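Local coordinates for protein possible TctC subunit of the Tripartite Tricarboxylate Transport(TTT) Family (Rhodopseudomonas palustris, PDB 6HKE) that binds malate as a periplasmic binding protein and probably delivers it to a tripartite tricarboxylate transporter for uptake, at residues M111-L115 with A207-A212; F13-T17 with I251-L255; W238-F242 with L290-V294; K26-T30 with D191-N195. The protein carries 2 engineered substitutions. All coordinates share one frame; numbering follows the deposited sequence.

Interaction 1: M111-L115 with A207-A212; sequences MPVLL and AYVIAA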
loop_
_atom_site.group_PDB
_atom_site.type_symbol
_atom_site.label_atom_id
_atom_site.label_comp_id
_atom_site.label_asym_id
_atom_site.label_seq_id
_atom_site.Cartn_x
_atom_site.Cartn_y
_atom_site.Cartn_z
ATOM N N MET A 111 0.949 7.756 0.186
ATOM C CA MET A 111 1.360 8.008 -1.206
ATOM C C MET A 111 0.177 7.755 -2.135
ATOM O O MET A 111 -0.694 6.925 -1.857
ATOM C CB MET A 111 2.523 7.079 -1.551
ATOM C CG MET A 111 2.122 5.621 -1.646
ATOM S SD MET A 111 3.576 4.589 -1.913
ATOM C CE MET A 111 4.218 4.422 -0.251
ATOM N N PRO A 112 0.131 8.455 -3.286
ATOM C CA PRO A 112 -0.861 8.146 -4.305
ATOM C C PRO A 112 -0.586 6.821 -5.031
ATOM O O PRO A 112 0.516 6.269 -4.993
ATOM C CB PRO A 112 -0.787 9.344 -5.245
ATOM C CG PRO A 112 0.642 9.824 -5.102
ATOM C CD PRO A 112 0.995 9.587 -3.649
ATOM N N VAL A 113 -1.653 6.340 -5.639
ATOM C CA VAL A 113 -1.722 5.161 -6.531
ATOM C C VAL A 113 -1.814 5.675 -7.971
ATOM O O VAL A 113 -2.527 6.697 -8.211
ATOM C CB VAL A 113 -2.953 4.321 -6.160
ATOM C CG1 VAL A 113 -3.347 3.348 -7.259
ATOM C CG2 VAL A 113 -2.737 3.604 -4.842
ATOM N N LEU A 114 -1.165 4.947 -8.883
ATOM C CA LEU A 114 -1.084 5.219 -10.333
ATOM C C LEU A 114 -1.700 4.056 -11.103
ATOM O O LEU A 114 -1.437 2.901 -10.737
ATOM C CB LEU A 114 0.391 5.340 -10.710
ATOM C CG LEU A 114 1.045 6.651 -10.308
ATOM C CD1 LEU A 114 2.549 6.578 -10.466
ATOM C CD2 LEU A 114 0.493 7.781 -11.157
ATOM N N LEU A 115 -2.421 4.364 -12.178
ATOM C CA LEU A 115 -2.847 3.359 -13.177
ATOM C C LEU A 115 -1.698 3.183 -14.164
ATOM O O LEU A 115 -1.393 4.152 -14.841
ATOM C CB LEU A 115 -4.116 3.860 -13.857
ATOM C CG LEU A 115 -4.580 3.027 -15.036
ATOM C CD1 LEU A 115 -4.781 1.573 -14.626
ATOM C CD2 LEU A 115 -5.844 3.620 -15.623
ATOM N N ALA A 207 2.213 5.271 -17.051
ATOM C CA ALA A 207 1.093 5.696 -16.186
ATOM C C ALA A 207 0.045 6.353 -17.081
ATOM O O ALA A 207 0.451 7.062 -17.977
ATOM C CB ALA A 207 1.588 6.669 -15.146
ATOM N N TYR A 208 -1.242 6.092 -16.871
ATOM C CA TYR A 208 -2.339 6.840 -17.524
ATOM C C TYR A 208 -2.760 7.979 -16.598
ATOM O O TYR A 208 -2.728 9.127 -17.041
ATOM C CB TYR A 208 -3.475 5.893 -17.897
ATOM C CG TYR A 208 -3.175 5.077 -19.126
ATOM C CD1 TYR A 208 -3.493 5.560 -20.381
ATOM C CD2 TYR A 208 -2.548 3.843 -19.044
ATOM C CE1 TYR A 208 -3.229 4.824 -21.523
ATOM C CE2 TYR A 208 -2.267 3.100 -20.179
ATOM C CZ TYR A 208 -2.605 3.594 -21.427
ATOM O OH TYR A 208 -2.346 2.874 -22.563
ATOM N N VAL A 209 -3.089 7.679 -15.338
ATOM C CA VAL A 209 -3.546 8.719 -14.373
ATOM C C VAL A 209 -2.973 8.420 -12.989
ATOM O O VAL A 209 -2.480 7.312 -12.767
ATOM C CB VAL A 209 -5.078 8.856 -14.357
ATOM C CG1 VAL A 209 -5.569 9.442 -15.664
ATOM C CG2 VAL A 209 -5.785 7.545 -14.065
ATOM N N ILE A 210 -2.957 9.443 -12.142
ATOM C CA ILE A 210 -2.640 9.348 -10.690
ATOM C C ILE A 210 -3.970 9.538 -9.958
ATOM O O ILE A 210 -4.746 10.420 -10.370
ATOM C CB ILE A 210 -1.547 10.366 -10.305
ATOM C CG1 ILE A 210 -1.099 10.204 -8.852
ATOM C CG2 ILE A 210 -1.980 11.791 -10.596
ATOM C CD1 ILE A 210 0.159 10.998 -8.522
ATOM N N ALA A 211 -4.270 8.665 -9.002
ATOM C CA ALA A 211 -5.546 8.654 -8.259
ATOM C C ALA A 211 -5.429 9.628 -7.089
ATOM O O ALA A 211 -5.440 9.171 -5.926
ATOM C CB ALA A 211 -5.875 7.264 -7.800
ATOM N N ALA A 212 -5.311 10.912 -7.415
ATOM C CA ALA A 212 -5.036 12.024 -6.476
ATOM C C ALA A 212 -5.751 13.274 -6.976
ATOM O O ALA A 212 -6.117 13.309 -8.176
ATOM C CB ALA A 212 -3.544 12.262 -6.365
#

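Interaction 2: F13-T17 with I251-L255; sequences FPVRT and IVAKL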
loop_
_atom_site.group_PDB
_atom_site.type_symbol
_atom_site.label_atom_id
_atom_site.label_comp_id
_atom_site.label_asym_id
_atom_site.label_seq_id
_atom_site.Cartn_x
_atom_site.Cartn_y
_atom_site.Cartn_z
ATOM N N PHE A 13 11.962 -2.997 27.317
ATOM C CA PHE A 13 11.579 -3.281 25.903
ATOM C C PHE A 13 12.439 -2.462 24.949
ATOM O O PHE A 13 12.618 -1.280 25.153
ATOM C CB PHE A 13 10.120 -2.913 25.606
ATOM C CG PHE A 13 9.761 -2.980 24.142
ATOM C CD1 PHE A 13 9.415 -4.183 23.553
ATOM C CD2 PHE A 13 9.847 -1.859 23.331
ATOM C CE1 PHE A 13 9.113 -4.254 22.196
ATOM C CE2 PHE A 13 9.540 -1.926 21.980
ATOM C CZ PHE A 13 9.179 -3.127 21.409
ATOM N N PRO A 14 12.934 -3.020 23.830
ATOM C CA PRO A 14 12.924 -4.464 23.583
ATOM C C PRO A 14 14.008 -5.212 24.370
ATOM O O PRO A 14 14.938 -4.577 24.784
ATOM C CB PRO A 14 13.182 -4.557 22.072
ATOM C CG PRO A 14 13.955 -3.299 21.742
ATOM C CD PRO A 14 13.447 -2.240 22.693
ATOM N N VAL A 15 13.832 -6.526 24.544
ATOM C CA VAL A 15 14.788 -7.493 25.176
ATOM C C VAL A 15 15.503 -8.319 24.096
ATOM O O VAL A 15 16.426 -9.085 24.430
ATOM C CB VAL A 15 14.039 -8.406 26.163
ATOM C CG1 VAL A 15 14.896 -9.567 26.643
ATOM C CG2 VAL A 15 13.497 -7.608 27.344
ATOM N N ARG A 16 15.101 -8.187 22.836
ATOM C CA ARG A 16 15.664 -9.014 21.738
ATOM C C ARG A 16 15.232 -8.422 20.402
ATOM O O ARG A 16 14.495 -7.422 20.414
ATOM C CB ARG A 16 15.177 -10.464 21.851
ATOM C CG ARG A 16 13.674 -10.628 21.677
ATOM C CD ARG A 16 13.160 -11.955 22.166
ATOM N NE ARG A 16 11.813 -12.110 21.643
ATOM C CZ ARG A 16 10.681 -11.893 22.309
ATOM N NH1 ARG A 16 10.705 -11.522 23.578
ATOM N NH2 ARG A 16 9.519 -12.046 21.686
ATOM N N THR A 17 15.631 -9.069 19.309
ATOM C CA THR A 17 15.316 -8.644 17.927
ATOM C C THR A 17 13.803 -8.471 17.797
ATOM O O THR A 17 13.063 -9.362 18.240
ATOM C CB THR A 17 15.890 -9.636 16.917
ATOM O OG1 THR A 17 17.299 -9.613 17.117
ATOM C CG2 THR A 17 15.560 -9.288 15.486
ATOM N N ILE A 251 5.046 0.411 25.575
ATOM C CA ILE A 251 5.778 -0.287 24.481
ATOM C C ILE A 251 5.353 0.362 23.166
ATOM O O ILE A 251 6.219 0.611 22.313
ATOM C CB ILE A 251 5.508 -1.805 24.520
ATOM C CG1 ILE A 251 6.158 -2.446 25.750
ATOM C CG2 ILE A 251 5.980 -2.465 23.240
ATOM C CD1 ILE A 251 6.049 -3.959 25.803
ATOM N N VAL A 252 4.066 0.679 23.035
ATOM C CA VAL A 252 3.532 1.393 21.844
ATOM C C VAL A 252 4.171 2.791 21.764
ATOM O O VAL A 252 4.545 3.175 20.644
ATOM C CB VAL A 252 1.997 1.448 21.851
ATOM C CG1 VAL A 252 1.478 2.270 20.686
ATOM C CG2 VAL A 252 1.398 0.054 21.825
ATOM N N ALA A 253 4.298 3.522 22.886
ATOM C CA ALA A 253 4.862 4.904 22.903
ATOM C C ALA A 253 6.308 4.890 22.373
ATOM O O ALA A 253 6.658 5.734 21.543
ATOM C CB ALA A 253 4.771 5.487 24.294
ATOM N N LYS A 254 7.104 3.910 22.805
ATOM C CA LYS A 254 8.546 3.788 22.477
ATOM C C LYS A 254 8.691 3.400 21.004
ATOM O O LYS A 254 9.609 3.917 20.352
ATOM C CB LYS A 254 9.203 2.769 23.411
ATOM C CG LYS A 254 10.697 2.554 23.204
ATOM C CD LYS A 254 11.455 2.387 24.507
ATOM C CE LYS A 254 12.651 1.462 24.403
ATOM N NZ LYS A 254 13.782 2.090 23.679
ATOM N N LEU A 255 7.843 2.505 20.500
ATOM C CA LEU A 255 7.899 2.109 19.070
ATOM C C LEU A 255 7.533 3.336 18.252
ATOM O O LEU A 255 8.257 3.658 17.295
ATOM C CB LEU A 255 6.948 0.941 18.799
ATOM C CG LEU A 255 7.437 -0.408 19.320
ATOM C CD1 LEU A 255 6.362 -1.475 19.177
ATOM C CD2 LEU A 255 8.713 -0.830 18.610
#

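Interaction 3: W238-F242 with L290-V294; sequences WTGLF and LAQLV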
loop_
_atom_site.group_PDB
_atom_site.type_symbol
_atom_site.label_atom_id
_atom_site.label_comp_id
_atom_site.label_asym_id
_atom_site.label_seq_id
_atom_site.Cartn_x
_atom_site.Cartn_y
_atom_site.Cartn_z
ATOM N N TRP A 238 -2.168 4.838 2.538
ATOM C CA TRP A 238 -1.412 4.962 3.805
ATOM C C TRP A 238 -0.827 3.590 4.118
ATOM O O TRP A 238 -1.441 2.551 3.754
ATOM C CB TRP A 238 -2.289 5.499 4.938
ATOM C CG TRP A 238 -3.606 4.804 5.083
ATOM C CD1 TRP A 238 -4.797 5.172 4.529
ATOM C CD2 TRP A 238 -3.867 3.630 5.868
ATOM N NE1 TRP A 238 -5.781 4.294 4.906
ATOM C CE2 TRP A 238 -5.238 3.340 5.730
ATOM C CE3 TRP A 238 -3.075 2.793 6.661
ATOM C CZ2 TRP A 238 -5.827 2.230 6.332
ATOM C CZ3 TRP A 238 -3.663 1.725 7.294
ATOM C CH2 TRP A 238 -5.024 1.445 7.126
ATOM N N THR A 239 0.352 3.594 4.717
ATOM C CA THR A 239 0.995 2.381 5.262
ATOM C C THR A 239 1.205 2.625 6.755
ATOM O O THR A 239 1.605 3.738 7.109
ATOM C CB THR A 239 2.241 2.066 4.433
ATOM O OG1 THR A 239 1.735 1.592 3.181
ATOM C CG2 THR A 239 3.166 1.059 5.084
ATOM N N GLY A 240 0.953 1.607 7.578
ATOM C CA GLY A 240 0.996 1.726 9.039
ATOM C C GLY A 240 1.744 0.588 9.703
ATOM O O GLY A 240 1.775 -0.548 9.143
ATOM N N LEU A 241 2.282 0.888 10.889
ATOM C CA LEU A 241 2.858 -0.096 11.839
ATOM C C LEU A 241 1.815 -0.353 12.931
ATOM O O LEU A 241 1.354 0.621 13.534
ATOM C CB LEU A 241 4.168 0.465 12.399
ATOM C CG LEU A 241 4.976 -0.494 13.264
ATOM C CD1 LEU A 241 5.401 -1.736 12.482
ATOM C CD2 LEU A 241 6.185 0.227 13.835
ATOM N N PHE A 242 1.424 -1.617 13.114
ATOM C CA PHE A 242 0.472 -2.102 14.148
ATOM C C PHE A 242 1.109 -3.215 14.991
ATOM O O PHE A 242 2.027 -3.900 14.507
ATOM C CB PHE A 242 -0.777 -2.697 13.496
ATOM C CG PHE A 242 -1.482 -1.811 12.501
ATOM C CD1 PHE A 242 -0.931 -1.564 11.254
ATOM C CD2 PHE A 242 -2.715 -1.260 12.799
ATOM C CE1 PHE A 242 -1.596 -0.770 10.331
ATOM C CE2 PHE A 242 -3.384 -0.486 11.866
ATOM C CZ PHE A 242 -2.823 -0.238 10.638
ATOM N N LEU A 290 -3.460 7.007 13.023
ATOM C CA LEU A 290 -3.523 5.753 12.234
ATOM C C LEU A 290 -4.822 4.998 12.532
ATOM O O LEU A 290 -5.402 4.412 11.583
ATOM C CB LEU A 290 -2.291 4.902 12.543
ATOM C CG LEU A 290 -2.313 3.506 11.933
ATOM C CD1 LEU A 290 -2.462 3.580 10.432
ATOM C CD2 LEU A 290 -1.067 2.736 12.332
ATOM N N ALA A 291 -5.260 4.977 13.786
ATOM C CA ALA A 291 -6.561 4.378 14.202
ATOM C C ALA A 291 -7.707 5.091 13.463
ATOM O O ALA A 291 -8.667 4.388 13.024
ATOM C CB ALA A 291 -6.731 4.473 15.696
ATOM N N GLN A 292 -7.596 6.417 13.306
ATOM C CA GLN A 292 -8.614 7.269 12.628
ATOM C C GLN A 292 -8.604 6.986 11.114
ATOM O O GLN A 292 -9.699 6.941 10.535
ATOM C CB GLN A 292 -8.381 8.750 12.925
ATOM C CG GLN A 292 -9.484 9.649 12.381
ATOM C CD GLN A 292 -10.837 9.328 12.964
ATOM O OE1 GLN A 292 -10.969 8.962 14.128
ATOM N NE2 GLN A 292 -11.868 9.507 12.155
ATOM N N LEU A 293 -7.425 6.755 10.516
ATOM C CA LEU A 293 -7.268 6.377 9.087
ATOM C C LEU A 293 -7.887 4.999 8.869
ATOM O O LEU A 293 -8.554 4.834 7.848
ATOM C CB LEU A 293 -5.789 6.346 8.677
ATOM C CG LEU A 293 -5.166 7.675 8.264
ATOM C CD1 LEU A 293 -3.689 7.492 7.943
ATOM C CD2 LEU A 293 -5.887 8.298 7.076
ATOM N N VAL A 294 -7.665 4.051 9.780
ATOM C CA VAL A 294 -8.273 2.691 9.670
ATOM C C VAL A 294 -9.805 2.846 9.663
ATOM O O VAL A 294 -10.465 2.265 8.770
ATOM C CB VAL A 294 -7.776 1.720 10.761
ATOM C CG1 VAL A 294 -8.625 0.452 10.839
ATOM C CG2 VAL A 294 -6.325 1.321 10.558
#

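Interaction 4: K26-T30 with D191-N195; sequences KGGPT and DQIVN. With LMR ((2S)-2-hydroxybutanedioic acid), chain E; MLT (D-malate), chain D.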
loop_
_atom_site.group_PDB
_atom_site.type_symbol
_atom_site.label_atom_id
_atom_site.label_comp_id
_atom_site.label_asym_id
_atom_site.label_seq_id
_atom_site.Cartn_x
_atom_site.Cartn_y
_atom_site.Cartn_z
ATOM N N LYS A 26 9.245 -9.340 -1.164
ATOM C CA LYS A 26 10.444 -8.464 -1.104
ATOM C C LYS A 26 10.510 -7.620 -2.389
ATOM O O LYS A 26 10.079 -8.097 -3.464
ATOM C CB LYS A 26 11.684 -9.334 -0.861
ATOM C CG LYS A 26 12.929 -8.557 -0.471
ATOM C CD LYS A 26 14.178 -9.407 -0.259
ATOM C CE LYS A 26 15.350 -8.604 0.291
ATOM N NZ LYS A 26 16.593 -9.414 0.389
ATOM N N GLY A 27 10.978 -6.375 -2.285
ATOM C CA GLY A 27 11.186 -5.481 -3.445
ATOM C C GLY A 27 9.983 -4.599 -3.746
ATOM O O GLY A 27 10.176 -3.579 -4.399
ATOM N N GLY A 28 8.783 -4.967 -3.292
ATOM C CA GLY A 28 7.558 -4.176 -3.526
ATOM C C GLY A 28 7.434 -2.992 -2.573
ATOM O O GLY A 28 8.257 -2.807 -1.684
ATOM N N PRO A 29 6.397 -2.144 -2.739
ATOM C CA PRO A 29 6.286 -0.890 -1.996
ATOM C C PRO A 29 6.285 -1.073 -0.476
ATOM O O PRO A 29 7.004 -0.339 0.195
ATOM C CB PRO A 29 4.943 -0.293 -2.428
ATOM C CG PRO A 29 4.198 -1.457 -3.095
ATOM C CD PRO A 29 5.280 -2.346 -3.672
ATOM N N THR A 30 5.483 -2.015 0.036
ATOM C CA THR A 30 5.314 -2.196 1.492
ATOM C C THR A 30 6.663 -2.623 2.079
ATOM O O THR A 30 7.116 -2.007 3.062
ATOM C CB THR A 30 4.163 -3.149 1.817
ATOM O OG1 THR A 30 2.919 -2.577 1.415
ATOM C CG2 THR A 30 4.097 -3.446 3.297
ATOM N N ASP A 191 -0.900 0.765 -8.936
ATOM C CA ASP A 191 0.230 0.535 -8.003
ATOM C C ASP A 191 0.539 1.813 -7.206
ATOM O O ASP A 191 0.281 2.911 -7.672
ATOM C CB ASP A 191 1.422 -0.034 -8.766
ATOM C CG ASP A 191 2.447 -0.784 -7.918
ATOM O OD1 ASP A 191 2.180 -1.013 -6.722
ATOM O OD2 ASP A 191 3.525 -1.129 -8.469
ATOM N N GLN A 192 1.073 1.618 -6.011
ATOM C CA GLN A 192 1.674 2.665 -5.160
ATOM C C GLN A 192 2.865 3.302 -5.897
ATOM O O GLN A 192 3.668 2.587 -6.536
ATOM C CB GLN A 192 2.028 2.022 -3.816
ATOM C CG GLN A 192 0.792 1.743 -2.972
ATOM C CD GLN A 192 1.029 0.697 -1.920
ATOM O OE1 GLN A 192 1.337 1.027 -0.775
ATOM N NE2 GLN A 192 0.933 -0.566 -2.321
ATOM N N ILE A 193 2.975 4.622 -5.791
ATOM C CA ILE A 193 3.957 5.440 -6.546
ATOM C C ILE A 193 5.387 4.958 -6.249
ATOM O O ILE A 193 6.182 4.948 -7.204
ATOM C CB ILE A 193 3.726 6.940 -6.252
ATOM C CG1 ILE A 193 4.517 7.826 -7.211
ATOM C CG2 ILE A 193 4.020 7.277 -4.807
ATOM C CD1 ILE A 193 4.094 9.268 -7.190
ATOM N N VAL A 194 5.726 4.583 -5.009
ATOM C CA VAL A 194 7.120 4.153 -4.665
ATOM C C VAL A 194 7.502 2.913 -5.476
ATOM O O VAL A 194 8.643 2.804 -5.843
ATOM C CB VAL A 194 7.369 3.905 -3.164
ATOM C CG1 VAL A 194 7.225 5.179 -2.362
ATOM C CG2 VAL A 194 6.490 2.814 -2.607
ATOM N N ASN A 195 6.578 2.012 -5.763
ATOM C CA ASN A 195 6.897 0.864 -6.644
ATOM C C ASN A 195 7.026 1.328 -8.096
ATOM O O ASN A 195 7.933 0.830 -8.786
ATOM C CB ASN A 195 5.839 -0.229 -6.586
ATOM C CG ASN A 195 6.406 -1.559 -7.022
ATOM O OD1 ASN A 195 7.544 -1.888 -6.686
ATOM N ND2 ASN A 195 5.616 -2.323 -7.755
HETATM C C1 LMR E . -0.459 -3.893 -2.604
HETATM O O1A LMR E . -1.031 -4.218 -1.551
HETATM O O1B LMR E . -1.051 -3.627 -3.683
HETATM C C2 LMR E . 1.074 -3.791 -2.571
HETATM O O2 LMR E . 1.591 -3.008 -1.501
HETATM C C3 LMR E . 1.755 -5.160 -2.489
HETATM C C4 LMR E . 3.219 -4.908 -2.173
HETATM O O4A LMR E . 4.060 -5.216 -3.038
HETATM O O4B LMR E . 3.512 -4.362 -1.080
HETATM C C1 MLT D . -0.425 -3.990 -2.297
HETATM O O1 MLT D . -1.301 -3.722 -1.445
HETATM O O2 MLT D . -0.703 -3.981 -3.517
HETATM C C2 MLT D . 0.958 -4.366 -1.816
HETATM O O3 MLT D . 1.573 -3.478 -0.859
HETATM C C3 MLT D . 1.954 -4.383 -2.937
HETATM C C4 MLT D . 3.228 -4.823 -2.264
HETATM O O4 MLT D . 3.644 -4.208 -1.245
HETATM O O5 MLT D . 3.782 -5.827 -2.757
HETATM O O HOH W 1 8.971 -1.041 -4.345
HETATM O O HOH W 2 2.731 -0.173 1.408
#

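Interaction 1: M111-L115 with A207-A212
Antiparallel strand pairing in the mixed sheet sets Leu114 opposite Ile210 as a non-hydrogen-bonded pair, with their CA atoms 4.4 Å apart. Backbone bonds lie to both sides of it along the strands. Ala211 N donates to Val113 O at 2.7 Å, and the bond is almost straight at the hydrogen. Leu115 N donates to Val209 O at 3.0 Å. The strand bends sharply at Tyr208, where Tyr208 N adds a third bond to Leu115 O at 2.8 Å. An inverse gamma turn centred on Ala211 follows Ile210.

Leu114 and Ile210 share one face of the sheet. Leu114 CD2 presses on Ile210 CB at 3.4 Å, which is tight for two carbons. Ile210 CG1 is anti to the backbone N (chi1 -174°), and the extended chain brings Ile210 CD1 to within 3.6 Å of Pro112 CG. Shortening Ile210 to an alanine removes CG1 and CD1, which would probably open a gap beside the Pro112 ring and take away part of the surface under Leu114 CD2. On the other face Leu115 CB meets Val209 CG2 at 4.1 Å. Ile193, from helix 193-201, touches both Pro112 and Leu114. Strand 102-118 also pairs with strands 188-192 and 236-244, which is consistent with the long connecting strands of a two-lobed, type II periplasmic binding protein.

Interaction 2: F13-T17 with I251-L255
The Phe13 ring lies over the Ile251 side chain, with Ile251 CG2 centred on one ring face. This is a CH-pi contact. Ile251 CG2 is 3.6 Å from the Phe13 ring centroid and only 4° off the ring normal. Phe13 CG is anti to the backbone N (chi1 171°), which carries the ring out toward the helix. Ile251 CG1 and CD1 extend the contact toward Phe13 CB and CD1.

Leu255 approaches from another direction. Its CD2 comes to the ring edge, near the ring plane, 3.6 Å from Phe13 CE2. Ile251 and Leu255 are one turn apart on helix 249-263, joined by the bond from Leu255 N to Ile251 O at 3.1 Å. One turn of helix thus supplies both the face and the edge contact. The opposite face of the ring is met by Pro14 CD, 3.7 Å above the Phe13 ring plane and offset toward the rim. The peptide bond before Pro14 is cis, and the proline ring folds back against its neighbour. The ring is therefore sandwiched between Ile251 and Pro14. The close approach of Lys254 to the Phe13 backbone is doubtful in the model.

His74 meets the Phe13 ring edge-to-face, and its NE2 is hydrogen-bonded to Val15 N. Leu45 of helix 29-45 touches Pro14 and Leu255. Phe13 is the first modelled residue, and no hydrogen bond joins residues 13-17 to 251-255. The chain start meets helix 249-263 through apolar and CH-pi contacts, so their hold depends on close fit.

Interaction 3: W238-F242 with L290-V294
Chi1 of 49° puts Trp238 CG between its backbone N and carbonyl carbon, and chi1 of -53° sets Phe242 CG anti to its carbonyl carbon; both rings then meet Leu290. The contact is helix-on-sheet packing in an alpha/beta binding-protein fold. The axes of strand 238-242 and helix 290-294 come within 9.9 Å, at 122° between their directions.

Leu290 reaches both rings. Its CD1 touches Trp238 CZ3 at 3.8 Å, and its CD2 lies over a face of Phe242, 4.0 Å from the ring centroid. Val294 CG2 sits at the Phe242 edge, 3.7 Å from Phe242 CE2, and also touches Trp238 CH2. Leu293 CB covers a face of the indole, 4.2 Å from the centroid of the five-membered ring of Trp238. Trp238 NE1 is hydrogen-bonded to Glu297 OE2, farther along the same helix. A leucine in place of Trp238 would probably leave Glu297 without that donor and open a gap beside Leu293 and Val294. Gly240 leaves room for the Leu290 side chain: a CB there would clash with Leu290 CD1. Past this glycine, Leu290 CD2 approaches the backbone and stops 3.4 Å from Leu241 O.

Interaction 4: K26-T30 with D191-N195
Pro29 and Gln192 meet at the wall of the malate pocket, with Pro29 CG 3.5 Å from Gln192 NE2. The two malate enantiomers are modelled in overlapping positions. Gln192 NE2 donates to the hydroxyl O2 of (S)-malate at 2.7 Å; its bond to the hydroxyl O3 of D-malate is weak. Thr30 N donates to the carboxylate at the other end of the ligand, to O4 of D-malate at 3.1 Å and to O4B of (S)-malate at a longer distance. Pro29 lines the pocket too, its CD 3.2 Å from O4A of (S)-malate. Gly28 has no CB, and one there would clash with O4A of (S)-malate.

Gly28 is the N-cap of helix 29-45, so Thr30 N lies in the first turn. The positive end of the helix dipole would probably favour the carboxylate. The ligands also bond to Val150 N and Thr174 N, at the starts of helices 150-162 and 174-182. Several helix N-termini thus converge on the dicarboxylate in the cleft of this type II periplasmic binding protein.

Pro29 also packs against the first turn of helix 193-201. Pro29 CB presses on Val194 CG2 at 3.5 Å, a tight fit. Pro29 CD lies 3.6 Å from Asn195 CG. Asn195 ND2 in turn bonds to Asp191 OD2, though the modelled length is unusually short and doubtful. Asp191 OD1 takes a hydrogen bond with Thr174 OG1, which links this layer to another binding residue. Water 1 bridges the two segments, donating to Gly27 O at 2.8 Å and to Asn195 OD1 at 2.9 Å.

How the interactions relate
Interactions 1 and 4 are direct neighbours, with centres about 13 Å apart. Leu114 N lies 2.8 Å from Asp191 O, and Pro112 O lies 3.1 Å from Ile193 N, both probable hydrogen bonds. Met111 SD also packs on Val194 CG2 at 3.5 Å. Interaction 4 forms part of the malate pocket; the side chain of Val113 in interaction 1 is about 8 Å from either bound ligand, and that of Trp238 in interaction 3 about 11 Å. Interaction 3 touches interaction 4 only loosely, at Thr239 OG1 and Gln192 OE1, 4.0 Å apart. Strand 102-118 pairs with strand 236-244, tying interactions 1 and 3 into one sheet. Interaction 2 lies far from the ligand site, its centre about 27 Å from that of interaction 4, though its nearest atoms come within about 5 Å of interaction 3.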